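Local coordinates for gamma-glutamyltranspeptidase (Streptomyces lincolnensis, PDB 6J3A), which probably cleaves or transfers gamma-glutamyl or related amide groups, as a gamma-glutamyltranspeptidase-like member of the Ntn-hydrolase clan, at residues A[1-6]-A[532-537]; A[280-285]-A[509-514]; A[294-299]-A[518-523]; A[484-489]-A[496-501]. All coordinates share one frame; numbering follows the deposited sequence.

The chain starts at contact 1, where residues 1-6 meet the end of helix 529-534 and close a loop of some 530 residues that contains the other three contacts. Contact 2 sets helix 280-288 against helix 506-519. Contact 3 joins the loop 294-299 to the C-terminal end of helix 506-519, so its loop crosses that of contact 2. Contact 4 is the short-range one, a beta hairpin of strands 486-490 and 493-499, and it falls within all the wider loops. Helix 506-519 follows it directly and ties the parts together: Gln-510 lies against the hairpin, while Phe-513 packs on Ala-532 and Ile-533 of contact 1.

Contact 1 (A[1-6]-A[532-537]); sequences MFTTRP and AIDAPN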
loop_
_atom_site.group_PDB
_atom_site.type_symbol
_atom_site.label_atom_id
_atom_site.label_comp_id
_atom_site.label_asym_id
_atom_site.label_seq_id
_atom_site.Cartn_x
_atom_site.Cartn_y
_atom_site.Cartn_z
ATOM N N MET A 1 -9.579 8.393 12.753
ATOM C CA MET A 1 -10.681 7.964 11.829
ATOM C C MET A 1 -10.138 7.050 10.714
ATOM O O MET A 1 -9.088 7.337 10.135
ATOM C CB MET A 1 -11.383 9.188 11.230
ATOM N N PHE A 2 -10.855 5.955 10.425
ATOM C CA PHE A 2 -10.383 4.910 9.482
ATOM C C PHE A 2 -10.126 5.405 8.053
ATOM O O PHE A 2 -10.978 6.055 7.447
ATOM C CB PHE A 2 -11.348 3.717 9.419
ATOM C CG PHE A 2 -10.901 2.610 8.475
ATOM C CD1 PHE A 2 -9.854 1.747 8.824
ATOM C CD2 PHE A 2 -11.517 2.428 7.242
ATOM C CE1 PHE A 2 -9.439 0.729 7.966
ATOM C CE2 PHE A 2 -11.106 1.410 6.388
ATOM C CZ PHE A 2 -10.069 0.557 6.752
ATOM N N THR A 3 -8.938 5.073 7.545
ATOM C CA THR A 3 -8.564 5.286 6.154
ATOM C C THR A 3 -8.136 3.959 5.551
ATOM O O THR A 3 -7.564 3.096 6.227
ATOM C CB THR A 3 -7.415 6.294 5.996
ATOM O OG1 THR A 3 -6.288 5.867 6.766
ATOM C CG2 THR A 3 -7.839 7.676 6.456
ATOM N N THR A 4 -8.382 3.839 4.255
ATOM C CA THR A 4 -8.195 2.598 3.512
ATOM C C THR A 4 -6.726 2.167 3.447
ATOM O O THR A 4 -6.428 0.992 3.257
ATOM C CB THR A 4 -8.727 2.744 2.076
ATOM O OG1 THR A 4 -8.011 3.785 1.391
ATOM C CG2 THR A 4 -10.231 3.052 2.084
ATOM N N ARG A 5 -5.832 3.141 3.584
ATOM C CA ARG A 5 -4.400 2.921 3.736
ATOM C C ARG A 5 -3.901 3.901 4.779
ATOM O O ARG A 5 -4.638 4.783 5.229
ATOM C CB ARG A 5 -3.659 3.165 2.429
ATOM C CG ARG A 5 -3.959 2.151 1.345
ATOM C CD ARG A 5 -4.540 2.867 0.152
ATOM N NE ARG A 5 -5.225 1.969 -0.763
ATOM C CZ ARG A 5 -4.924 1.798 -2.046
ATOM N NH1 ARG A 5 -5.642 0.965 -2.767
ATOM N NH2 ARG A 5 -3.921 2.447 -2.625
ATOM N N PRO A 6 -2.653 3.736 5.207
ATOM C CA PRO A 6 -2.135 4.818 6.027
ATOM C C PRO A 6 -1.640 5.919 5.122
ATOM O O PRO A 6 -1.369 5.675 3.944
ATOM C CB PRO A 6 -0.980 4.176 6.793
ATOM C CG PRO A 6 -0.634 2.930 6.051
ATOM C CD PRO A 6 -1.780 2.551 5.174
ATOM N N ALA A 532 -8.006 12.749 3.016
ATOM C CA ALA A 532 -8.461 13.657 1.962
ATOM C C ALA A 532 -8.790 12.888 0.681
ATOM O O ALA A 532 -9.810 13.141 0.054
ATOM C CB ALA A 532 -7.422 14.732 1.689
ATOM N N ILE A 533 -7.940 11.931 0.319
ATOM C CA ILE A 533 -8.183 11.067 -0.836
ATOM C C ILE A 533 -9.417 10.181 -0.667
ATOM O O ILE A 533 -10.248 10.112 -1.568
ATOM C CB ILE A 533 -6.964 10.177 -1.126
ATOM C CG1 ILE A 533 -5.808 11.052 -1.637
ATOM C CG2 ILE A 533 -7.324 9.098 -2.142
ATOM C CD1 ILE A 533 -4.517 10.323 -1.935
ATOM N N ASP A 534 -9.488 9.469 0.462
ATOM C CA ASP A 534 -10.664 8.662 0.839
ATOM C C ASP A 534 -11.944 9.477 0.819
ATOM O O ASP A 534 -12.985 8.961 0.431
ATOM C CB ASP A 534 -10.521 8.056 2.244
ATOM C CG ASP A 534 -9.671 6.784 2.280
ATOM O OD1 ASP A 534 -8.893 6.504 1.337
ATOM O OD2 ASP A 534 -9.778 6.067 3.298
ATOM N N ALA A 535 -11.872 10.745 1.226
ATOM C CA ALA A 535 -13.064 11.589 1.322
ATOM C C ALA A 535 -13.954 11.466 0.077
ATOM O O ALA A 535 -13.441 11.415 -1.055
ATOM C CB ALA A 535 -12.682 13.041 1.551
ATOM N N PRO A 536 -15.286 11.407 0.282
ATOM C CA PRO A 536 -16.206 11.474 -0.843
ATOM C C PRO A 536 -15.875 12.648 -1.744
ATOM O O PRO A 536 -15.717 13.776 -1.260
ATOM C CB PRO A 536 -17.575 11.663 -0.176
ATOM C CG PRO A 536 -17.432 11.001 1.145
ATOM C CD PRO A 536 -16.007 11.258 1.562
ATOM N N ASN A 537 -15.722 12.363 -3.033
ATOM C CA ASN A 537 -15.381 13.372 -4.030
ATOM C C ASN A 537 -16.542 13.468 -5.023
ATOM O O ASN A 537 -17.465 12.643 -4.997
ATOM C CB ASN A 537 -14.047 13.009 -4.715
ATOM C CG ASN A 537 -13.246 14.229 -5.166
ATOM O OD1 ASN A 537 -13.809 15.250 -5.481
ATOM N ND2 ASN A 537 -11.925 14.112 -5.193
#
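Thr-3 and Thr-4 wrap round the carboxylate of Asp-534, holding the N-terminal arm of this Ntn-hydrolase-clan chain, just ahead of strand 8-10, to the last turn of helix 529-534. The arm is also part of the dimer interface: Phe-2 stacks on Trp-584 of the second subunit, and Thr-4 O accepts from Arg-5 NE of that subunit. Thr-3 gives mainly carbon: its CA lies 3.2 Å from Asp-534 OD2, and its side chain crosses that of the aspartate at about a right angle. Thr-4 makes the polar grip. Its backbone N reaches Asp-534 OD2 at 2.8 Å, with an N-H...O angle of 160°, on the syn lone pair. Its hydroxyl OG1 donates to Asp-534 OD1, so the two carboxylate oxygens are held by one residue, which should restrict rotation of the carboxylate. Gln-530 NE2, a turn earlier in the helix, gives OD1 a second bond. Torsion sets the bite of Thr-4. With chi1 at 61°, OG1 sits between the backbone N and the carbonyl carbon, 2.9 Å from Asp-534 OD1, while methyl CG2 rests 3.3 Å from Asp-534 OD2.

Contact 2 (A[280-285]-A[509-514]); sequences PVLLQQ and WQLHFF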
loop_
_atom_site.group_PDB
_atom_site.type_symbol
_atom_site.label_atom_id
_atom_site.label_comp_id
_atom_site.label_asym_id
_atom_site.label_seq_id
_atom_site.Cartn_x
_atom_site.Cartn_y
_atom_site.Cartn_z
ATOM N N PRO A 280 -4.403 26.197 -14.886
ATOM C CA PRO A 280 -4.887 27.415 -14.252
ATOM C C PRO A 280 -6.342 27.446 -13.777
ATOM O O PRO A 280 -6.672 28.302 -12.960
ATOM C CB PRO A 280 -4.650 28.458 -15.332
ATOM C CG PRO A 280 -3.418 27.974 -16.015
ATOM C CD PRO A 280 -3.659 26.501 -16.121
ATOM N N VAL A 281 -7.186 26.527 -14.245
ATOM C CA VAL A 281 -8.586 26.496 -13.826
ATOM C C VAL A 281 -8.752 26.143 -12.339
ATOM O O VAL A 281 -9.742 26.545 -11.713
ATOM C CB VAL A 281 -9.437 25.572 -14.734
ATOM C CG1 VAL A 281 -9.405 24.115 -14.283
ATOM C CG2 VAL A 281 -10.876 26.064 -14.784
ATOM N N LEU A 282 -7.791 25.390 -11.790
ATOM C CA LEU A 282 -7.703 25.140 -10.341
ATOM C C LEU A 282 -7.433 26.457 -9.612
ATOM O O LEU A 282 -8.119 26.804 -8.645
ATOM C CB LEU A 282 -6.592 24.118 -10.019
ATOM C CG LEU A 282 -6.625 23.473 -8.611
ATOM C CD1 LEU A 282 -5.993 22.081 -8.600
ATOM C CD2 LEU A 282 -5.980 24.349 -7.533
ATOM N N LEU A 283 -6.432 27.184 -10.104
ATOM C CA LEU A 283 -6.056 28.480 -9.556
ATOM C C LEU A 283 -7.242 29.474 -9.613
ATOM O O LEU A 283 -7.493 30.193 -8.649
ATOM C CB LEU A 283 -4.808 29.033 -10.271
ATOM C CG LEU A 283 -3.558 28.138 -10.409
ATOM C CD1 LEU A 283 -2.399 28.812 -11.130
ATOM C CD2 LEU A 283 -3.087 27.705 -9.042
ATOM N N GLN A 284 -7.981 29.486 -10.721
ATOM C CA GLN A 284 -9.176 30.343 -10.851
ATOM C C GLN A 284 -10.257 29.987 -9.840
ATOM O O GLN A 284 -10.949 30.862 -9.329
ATOM C CB GLN A 284 -9.758 30.284 -12.267
ATOM C CG GLN A 284 -8.996 31.138 -13.273
ATOM C CD GLN A 284 -9.818 31.554 -14.471
ATOM O OE1 GLN A 284 -9.422 31.309 -15.606
ATOM N NE2 GLN A 284 -10.968 32.190 -14.227
ATOM N N GLN A 285 -10.390 28.700 -9.551
ATOM C CA GLN A 285 -11.327 28.249 -8.525
ATOM C C GLN A 285 -10.964 28.750 -7.121
ATOM O O GLN A 285 -11.853 29.071 -6.327
ATOM C CB GLN A 285 -11.446 26.729 -8.547
ATOM C CG GLN A 285 -12.260 26.216 -9.724
ATOM C CD GLN A 285 -12.203 24.706 -9.845
ATOM O OE1 GLN A 285 -12.992 24.000 -9.230
ATOM N NE2 GLN A 285 -11.265 24.207 -10.636
ATOM N N TRP A 509 -11.325 17.366 -9.030
ATOM C CA TRP A 509 -10.968 16.422 -7.993
ATOM C C TRP A 509 -9.782 16.919 -7.180
ATOM O O TRP A 509 -9.794 16.831 -5.955
ATOM C CB TRP A 509 -10.662 15.058 -8.615
ATOM C CG TRP A 509 -11.873 14.304 -9.111
ATOM C CD1 TRP A 509 -13.182 14.437 -8.698
ATOM C CD2 TRP A 509 -11.867 13.252 -10.075
ATOM N NE1 TRP A 509 -13.989 13.552 -9.381
ATOM C CE2 TRP A 509 -13.205 12.804 -10.221
ATOM C CE3 TRP A 509 -10.855 12.645 -10.843
ATOM C CZ2 TRP A 509 -13.555 11.787 -11.107
ATOM C CZ3 TRP A 509 -11.199 11.626 -11.707
ATOM C CH2 TRP A 509 -12.542 11.210 -11.841
ATOM N N GLN A 510 -8.782 17.456 -7.871
ATOM C CA GLN A 510 -7.610 18.020 -7.211
ATOM C C GLN A 510 -7.952 19.223 -6.344
ATOM O O GLN A 510 -7.404 19.355 -5.250
ATOM C CB GLN A 510 -6.535 18.415 -8.223
ATOM C CG GLN A 510 -5.669 17.263 -8.662
ATOM C CD GLN A 510 -4.753 17.630 -9.806
ATOM O OE1 GLN A 510 -5.188 17.735 -10.968
ATOM N NE2 GLN A 510 -3.471 17.818 -9.495
ATOM N N LEU A 511 -8.830 20.105 -6.831
ATOM C CA LEU A 511 -9.287 21.229 -6.015
ATOM C C LEU A 511 -9.930 20.729 -4.727
ATOM O O LEU A 511 -9.625 21.235 -3.651
ATOM C CB LEU A 511 -10.281 22.134 -6.745
ATOM C CG LEU A 511 -10.683 23.303 -5.816
ATOM C CD1 LEU A 511 -9.789 24.506 -6.042
ATOM C CD2 LEU A 511 -12.153 23.663 -5.926
ATOM N N HIS A 512 -10.807 19.735 -4.838
ATOM C CA HIS A 512 -11.482 19.208 -3.644
ATOM C C HIS A 512 -10.437 18.614 -2.692
ATOM O O HIS A 512 -10.415 18.927 -1.493
ATOM C CB HIS A 512 -12.573 18.188 -4.004
ATOM C CG HIS A 512 -13.457 18.627 -5.131
ATOM N ND1 HIS A 512 -13.707 19.953 -5.396
ATOM C CD2 HIS A 512 -14.124 17.924 -6.076
ATOM C CE1 HIS A 512 -14.497 20.046 -6.451
ATOM N NE2 HIS A 512 -14.764 18.828 -6.882
ATOM N N PHE A 513 -9.542 17.806 -3.249
ATOM C CA PHE A 513 -8.444 17.206 -2.489
ATOM C C PHE A 513 -7.579 18.234 -1.763
ATOM O O PHE A 513 -7.422 18.158 -0.544
ATOM C CB PHE A 513 -7.573 16.397 -3.435
ATOM C CG PHE A 513 -6.270 15.970 -2.852
ATOM C CD1 PHE A 513 -6.224 14.961 -1.913
ATOM C CD2 PHE A 513 -5.088 16.565 -3.259
ATOM C CE1 PHE A 513 -5.015 14.549 -1.381
ATOM C CE2 PHE A 513 -3.876 16.159 -2.734
ATOM C CZ PHE A 513 -3.839 15.148 -1.794
ATOM N N PHE A 514 -7.024 19.179 -2.518
ATOM C CA PHE A 514 -6.134 20.198 -1.958
ATOM C C PHE A 514 -6.781 21.009 -0.844
ATOM O O PHE A 514 -6.131 21.285 0.163
ATOM C CB PHE A 514 -5.639 21.153 -3.032
ATOM C CG PHE A 514 -4.925 22.360 -2.483
ATOM C CD1 PHE A 514 -3.555 22.319 -2.241
ATOM C CD2 PHE A 514 -5.625 23.534 -2.210
ATOM C CE1 PHE A 514 -2.896 23.426 -1.745
ATOM C CE2 PHE A 514 -4.973 24.642 -1.708
ATOM C CZ PHE A 514 -3.606 24.590 -1.476
#
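Gln-510 opens the contact with its CB, which sits 3.7 Å from CD1 of Leu-282; the two side chains meet at about a right angle. Leu-511, next, is directed toward helix 280-288 and does most of the work. With CG anti to the backbone N (chi1 -179°), its two methyls reach Gln-285 and Leu-282. CD1 lies 3.7 Å from CB of Gln-285 and 4.1 Å from CD2 of Leu-282, lodged between residues one turn apart. The other branch, CD2, comes up to the oxygen end of the Gln-285 amide, out of its plane, 3.4 Å from OE1. Two carbonyls hold that amide through NE2: Val-281 O of its own helix at 3.0 Å, met from above the carbonyl plane, and, from the first turn of helix 506-519, Asp-507 O. One turn on from Gln-510, the Phe-514 ring packs on Val-270 and meets Trp-268 edge-to-face, and Leu-283 rests on the same Val-270. The two axes come within 10.0 Å and cross at -48°, close to the value of classic ridges-into-grooves packing. Both helices touch strand 268-272, consistent with a helical layer over one sheet of the alpha-beta-beta-alpha sandwich of Ntn hydrolases.

Contact 3 (A[294-299]-A[518-523]); sequences PEYGSA and ALRARV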
loop_
_atom_site.group_PDB
_atom_site.type_symbol
_atom_site.label_atom_id
_atom_site.label_comp_id
_atom_site.label_asym_id
_atom_site.label_seq_id
_atom_site.Cartn_x
_atom_site.Cartn_y
_atom_site.Cartn_z
ATOM N N PRO A 294 -17.598 28.187 3.992
ATOM C CA PRO A 294 -18.516 27.418 4.826
ATOM C C PRO A 294 -17.829 26.208 5.461
ATOM O O PRO A 294 -16.671 25.893 5.144
ATOM C CB PRO A 294 -19.617 26.971 3.851
ATOM C CG PRO A 294 -19.473 27.828 2.647
ATOM C CD PRO A 294 -18.027 28.204 2.580
ATOM N N GLU A 295 -18.556 25.570 6.374
ATOM C CA GLU A 295 -18.114 24.357 7.059
ATOM C C GLU A 295 -17.581 23.363 6.039
ATOM O O GLU A 295 -18.260 23.052 5.057
ATOM C CB GLU A 295 -19.305 23.733 7.807
ATOM C CG GLU A 295 -19.074 22.338 8.417
ATOM C CD GLU A 295 -18.891 22.322 9.930
ATOM O OE1 GLU A 295 -18.851 21.199 10.488
ATOM O OE2 GLU A 295 -18.779 23.405 10.568
ATOM N N TYR A 296 -16.375 22.859 6.275
ATOM C CA TYR A 296 -15.825 21.811 5.424
ATOM C C TYR A 296 -16.782 20.605 5.326
ATOM O O TYR A 296 -17.333 20.149 6.325
ATOM C CB TYR A 296 -14.452 21.358 5.931
ATOM C CG TYR A 296 -13.974 20.083 5.267
ATOM C CD1 TYR A 296 -13.374 20.109 4.007
ATOM C CD2 TYR A 296 -14.146 18.847 5.891
ATOM C CE1 TYR A 296 -12.945 18.940 3.392
ATOM C CE2 TYR A 296 -13.729 17.669 5.287
ATOM C CZ TYR A 296 -13.128 17.714 4.038
ATOM O OH TYR A 296 -12.723 16.530 3.449
ATOM N N GLY A 297 -16.975 20.112 4.110
ATOM C CA GLY A 297 -17.837 18.955 3.845
ATOM C C GLY A 297 -19.338 19.190 3.890
ATOM O O GLY A 297 -20.115 18.251 3.688
ATOM N N SER A 298 -19.760 20.426 4.135
ATOM C CA SER A 298 -21.182 20.742 4.247
ATOM C C SER A 298 -21.791 20.953 2.864
ATOM O O SER A 298 -21.076 21.056 1.868
ATOM C CB SER A 298 -21.381 21.973 5.130
ATOM O OG SER A 298 -20.874 23.137 4.509
ATOM N N ALA A 299 -23.117 20.992 2.820
ATOM C CA ALA A 299 -23.859 21.241 1.587
ATOM C C ALA A 299 -23.436 22.581 0.955
ATOM O O ALA A 299 -23.046 22.627 -0.217
ATOM C CB ALA A 299 -25.358 21.222 1.872
ATOM N N ALA A 518 -5.777 21.106 3.244
ATOM C CA ALA A 518 -5.569 22.350 3.979
ATOM C C ALA A 518 -6.576 22.558 5.108
ATOM O O ALA A 518 -6.251 23.219 6.091
ATOM C CB ALA A 518 -5.625 23.515 3.025
ATOM N N LEU A 519 -7.781 22.001 4.962
ATOM C CA LEU A 519 -8.857 22.173 5.942
ATOM C C LEU A 519 -9.006 21.045 6.941
ATOM O O LEU A 519 -9.522 21.278 8.021
ATOM C CB LEU A 519 -10.200 22.394 5.237
ATOM C CG LEU A 519 -10.318 23.664 4.384
ATOM C CD1 LEU A 519 -11.736 23.781 3.842
ATOM C CD2 LEU A 519 -9.938 24.933 5.143
ATOM N N ARG A 520 -8.572 19.836 6.597
ATOM C CA ARG A 520 -8.704 18.694 7.510
ATOM C C ARG A 520 -7.645 18.725 8.606
ATOM O O ARG A 520 -6.515 19.166 8.390
ATOM C CB ARG A 520 -8.630 17.363 6.747
ATOM C CG ARG A 520 -9.851 17.066 5.886
ATOM C CD ARG A 520 -9.620 15.838 5.021
ATOM N NE ARG A 520 -9.746 14.607 5.803
ATOM C CZ ARG A 520 -10.873 13.910 5.975
ATOM N NH1 ARG A 520 -12.027 14.287 5.409
ATOM N NH2 ARG A 520 -10.846 12.807 6.722
ATOM N N ALA A 521 -8.023 18.248 9.785
ATOM C CA ALA A 521 -7.099 18.106 10.901
ATOM C C ALA A 521 -6.024 17.091 10.559
ATOM O O ALA A 521 -6.318 16.039 9.990
ATOM C CB ALA A 521 -7.843 17.655 12.140
ATOM N N ARG A 522 -4.787 17.410 10.921
ATOM C CA ARG A 522 -3.647 16.521 10.676
ATOM C C ARG A 522 -3.870 15.174 11.361
ATOM O O ARG A 522 -4.613 15.064 12.341
ATOM C CB ARG A 522 -2.296 17.034 11.213
ATOM C CG ARG A 522 -2.034 18.517 11.377
ATOM C CD ARG A 522 -1.410 19.173 10.163
ATOM N NE ARG A 522 -2.414 19.908 9.382
ATOM C CZ ARG A 522 -2.165 20.938 8.571
ATOM N NH1 ARG A 522 -0.924 21.391 8.399
ATOM N NH2 ARG A 522 -3.174 21.512 7.912
ATOM N N VAL A 523 -3.169 14.175 10.844
ATOM C CA VAL A 523 -3.226 12.810 11.333
ATOM C C VAL A 523 -1.775 12.402 11.538
ATOM O O VAL A 523 -0.940 12.608 10.648
ATOM C CB VAL A 523 -3.937 11.903 10.315
ATOM C CG1 VAL A 523 -3.808 10.425 10.684
ATOM C CG2 VAL A 523 -5.408 12.313 10.199
#
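Tyr-296 OH accepts the bond that spans this contact, from NH1 of Arg-520 at 3.1 Å and an N-H...O angle of 161°. The oxygen lies in the guanidinium plane, at its edge; the ring and guanidinium planes stand 78° apart, and NH1 sits at the ring's edge, near its plane. The aliphatic part of Arg-520 helps: CD comes 3.5 Å from Tyr-296 OH and CG 3.8 Å from Tyr-296 CZ. A bend at chi3 (77°) turns the guanidinium back from that chain to the phenol. Its stronger partner lies elsewhere, since NE forms a salt bridge with Asp-528, which probably sets the orientation in which NH1 finds the tyrosine. At the other end of the ring, CD1 of Tyr-296 packs obliquely on CD1 of Leu-519 at 4.0 Å, and Tyr-301 meets the ring edge-to-face.

The tyrosine is presented by a tight turn. Glu-295 O receives both N and OG of Ser-298, the latter at 2.7 Å, and Gly-297 takes the positive phi that the third position of such a turn requires. Across the contact, Arg-520 is the first residue to leave helical geometry. On this surface the C-terminal end of helix 506-519 therefore meets a type II beta turn that runs straight into an N-cap, with Ser-298 at the start of helix 299-319.

Contact 4 (A[484-489]-A[496-501]); sequences TPSIAL and MAFGTP
The Phe-498 ring is covered on one face by Ser-486, whose CB stands 3.4 Å from the ring centroid and 18° off the normal, a close CH-pi contact. At the ring's edge, near its plane, is the methyl of Ala-488, 3.9 Å from Phe-498 CE1. These residues share one face of an antiparallel beta hairpin, strands 486-490 and 493-499. Phe-498 owes this position to a chi1 of 61°, which folds the ring back over the neighbouring strand instead of letting it stretch away from the sheet. Helix 506-519 covers the same face, where the Phe-513 ring meets that of Phe-498 with the planes inclined. Ser-486 OG lies over the rim of the ring face that its CB covers, 3.6 Å from Phe-498 CE2. Its bond to Lys-272 NZ, which also bonds to Thr-484 OG1 and Pro-485 O, holds the rotation of the hydroxyl.

Turned to the opposite face are Ile-487 and Ala-497, a non-hydrogen-bonded pair with CG1 of Ile-487 4.2 Å from CB of Ala-497; strands 61-66 and 433-436 pack there, as in the stacked sheets of an Ntn hydrolase. Ser-486 and Phe-498 exchange backbone bonds in both directions, with Phe-498 N to Ser-486 O almost straight at 175°, and this bridge places Ser-486 CB on the ring. Ala-488 and Met-496 form the next hydrogen-bonded pair, and here Ala-488 N lies 2.7 Å from Met-496 O.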
loop_
_atom_site.group_PDB
_atom_site.type_symbol
_atom_site.label_atom_id
_atom_site.label_comp_id
_atom_site.label_asym_id
_atom_site.label_seq_id
_atom_site.Cartn_x
_atom_site.Cartn_y
_atom_site.Cartn_z
ATOM N N THR A 484 -2.751 17.924 -15.973
ATOM C CA THR A 484 -2.558 19.002 -15.035
ATOM C C THR A 484 -2.076 18.537 -13.659
ATOM O O THR A 484 -2.861 18.433 -12.708
ATOM C CB THR A 484 -3.830 19.869 -14.927
ATOM O OG1 THR A 484 -3.625 20.872 -13.933
ATOM C CG2 THR A 484 -5.083 19.036 -14.601
ATOM N N PRO A 485 -0.761 18.296 -13.534
ATOM C CA PRO A 485 -0.209 17.998 -12.209
ATOM C C PRO A 485 -0.149 19.240 -11.316
ATOM O O PRO A 485 -0.325 20.363 -11.799
ATOM C CB PRO A 485 1.202 17.474 -12.516
ATOM C CG PRO A 485 1.558 18.056 -13.836
ATOM C CD PRO A 485 0.284 18.375 -14.570
ATOM N N SER A 486 0.124 19.026 -10.034
ATOM C CA SER A 486 0.176 20.102 -9.040
ATOM C C SER A 486 1.384 19.966 -8.138
ATOM O O SER A 486 1.844 18.853 -7.847
ATOM C CB SER A 486 -1.068 20.089 -8.150
ATOM O OG SER A 486 -2.257 20.042 -8.917
ATOM N N ILE A 487 1.899 21.113 -7.717
ATOM C CA ILE A 487 2.811 21.193 -6.589
ATOM C C ILE A 487 2.302 22.307 -5.673
ATOM O O ILE A 487 1.955 23.390 -6.135
ATOM C CB ILE A 487 4.277 21.410 -7.038
ATOM C CG1 ILE A 487 4.838 20.102 -7.605
ATOM C CG2 ILE A 487 5.136 21.885 -5.865
ATOM C CD1 ILE A 487 6.305 20.128 -7.988
ATOM N N ALA A 488 2.245 22.036 -4.374
ATOM C CA ALA A 488 1.794 23.041 -3.406
ATOM C C ALA A 488 2.931 23.469 -2.509
ATOM O O ALA A 488 3.690 22.642 -2.022
ATOM C CB ALA A 488 0.631 22.533 -2.572
ATOM N N LEU A 489 3.045 24.782 -2.331
ATOM C CA LEU A 489 3.952 25.387 -1.369
ATOM C C LEU A 489 3.182 25.817 -0.119
ATOM O O LEU A 489 1.988 26.133 -0.188
ATOM C CB LEU A 489 4.661 26.599 -1.982
ATOM C CG LEU A 489 5.107 26.527 -3.447
ATOM C CD1 LEU A 489 5.882 27.773 -3.846
ATOM C CD2 LEU A 489 5.969 25.304 -3.687
ATOM N N MET A 496 4.035 19.617 -0.989
ATOM C CA MET A 496 3.131 18.566 -1.486
ATOM C C MET A 496 3.182 18.521 -3.014
ATOM O O MET A 496 3.207 19.558 -3.679
ATOM C CB MET A 496 1.687 18.783 -0.978
ATOM C CG MET A 496 0.715 17.646 -1.279
ATOM S SD MET A 496 -0.852 17.680 -0.357
ATOM C CE MET A 496 -1.536 19.230 -0.946
ATOM N N ALA A 497 3.229 17.309 -3.554
ATOM C CA ALA A 497 3.251 17.067 -4.992
ATOM C C ALA A 497 2.179 16.046 -5.242
ATOM O O ALA A 497 2.191 14.974 -4.637
ATOM C CB ALA A 497 4.602 16.522 -5.431
ATOM N N PHE A 498 1.263 16.368 -6.142
ATOM C CA PHE A 498 0.065 15.572 -6.312
ATOM C C PHE A 498 -0.530 15.682 -7.716
ATOM O O PHE A 498 -0.076 16.466 -8.558
ATOM C CB PHE A 498 -0.956 15.925 -5.209
ATOM C CG PHE A 498 -1.409 17.356 -5.212
ATOM C CD1 PHE A 498 -0.566 18.372 -4.780
ATOM C CD2 PHE A 498 -2.702 17.689 -5.610
ATOM C CE1 PHE A 498 -0.994 19.695 -4.767
ATOM C CE2 PHE A 498 -3.136 19.010 -5.599
ATOM C CZ PHE A 498 -2.283 20.012 -5.167
ATOM N N GLY A 499 -1.517 14.832 -7.960
ATOM C CA GLY A 499 -2.251 14.827 -9.212
ATOM C C GLY A 499 -3.217 13.671 -9.315
ATOM O O GLY A 499 -3.397 12.900 -8.372
ATOM N N THR A 500 -3.853 13.578 -10.472
ATOM C CA THR A 500 -4.823 12.529 -10.759
ATOM C C THR A 500 -5.129 12.530 -12.243
ATOM O O THR A 500 -5.132 13.589 -12.868
ATOM C CB THR A 500 -6.168 12.716 -10.002
ATOM O OG1 THR A 500 -7.084 11.683 -10.373
ATOM C CG2 THR A 500 -6.839 14.051 -10.308
ATOM N N PRO A 501 -5.408 11.353 -12.813
ATOM C CA PRO A 501 -6.049 11.341 -14.106
ATOM C C PRO A 501 -7.539 11.635 -13.959
ATOM O O PRO A 501 -8.062 11.732 -12.843
ATOM C CB PRO A 501 -5.826 9.913 -14.575
ATOM C CG PRO A 501 -5.881 9.122 -13.323
ATOM C CD PRO A 501 -5.222 9.989 -12.290
#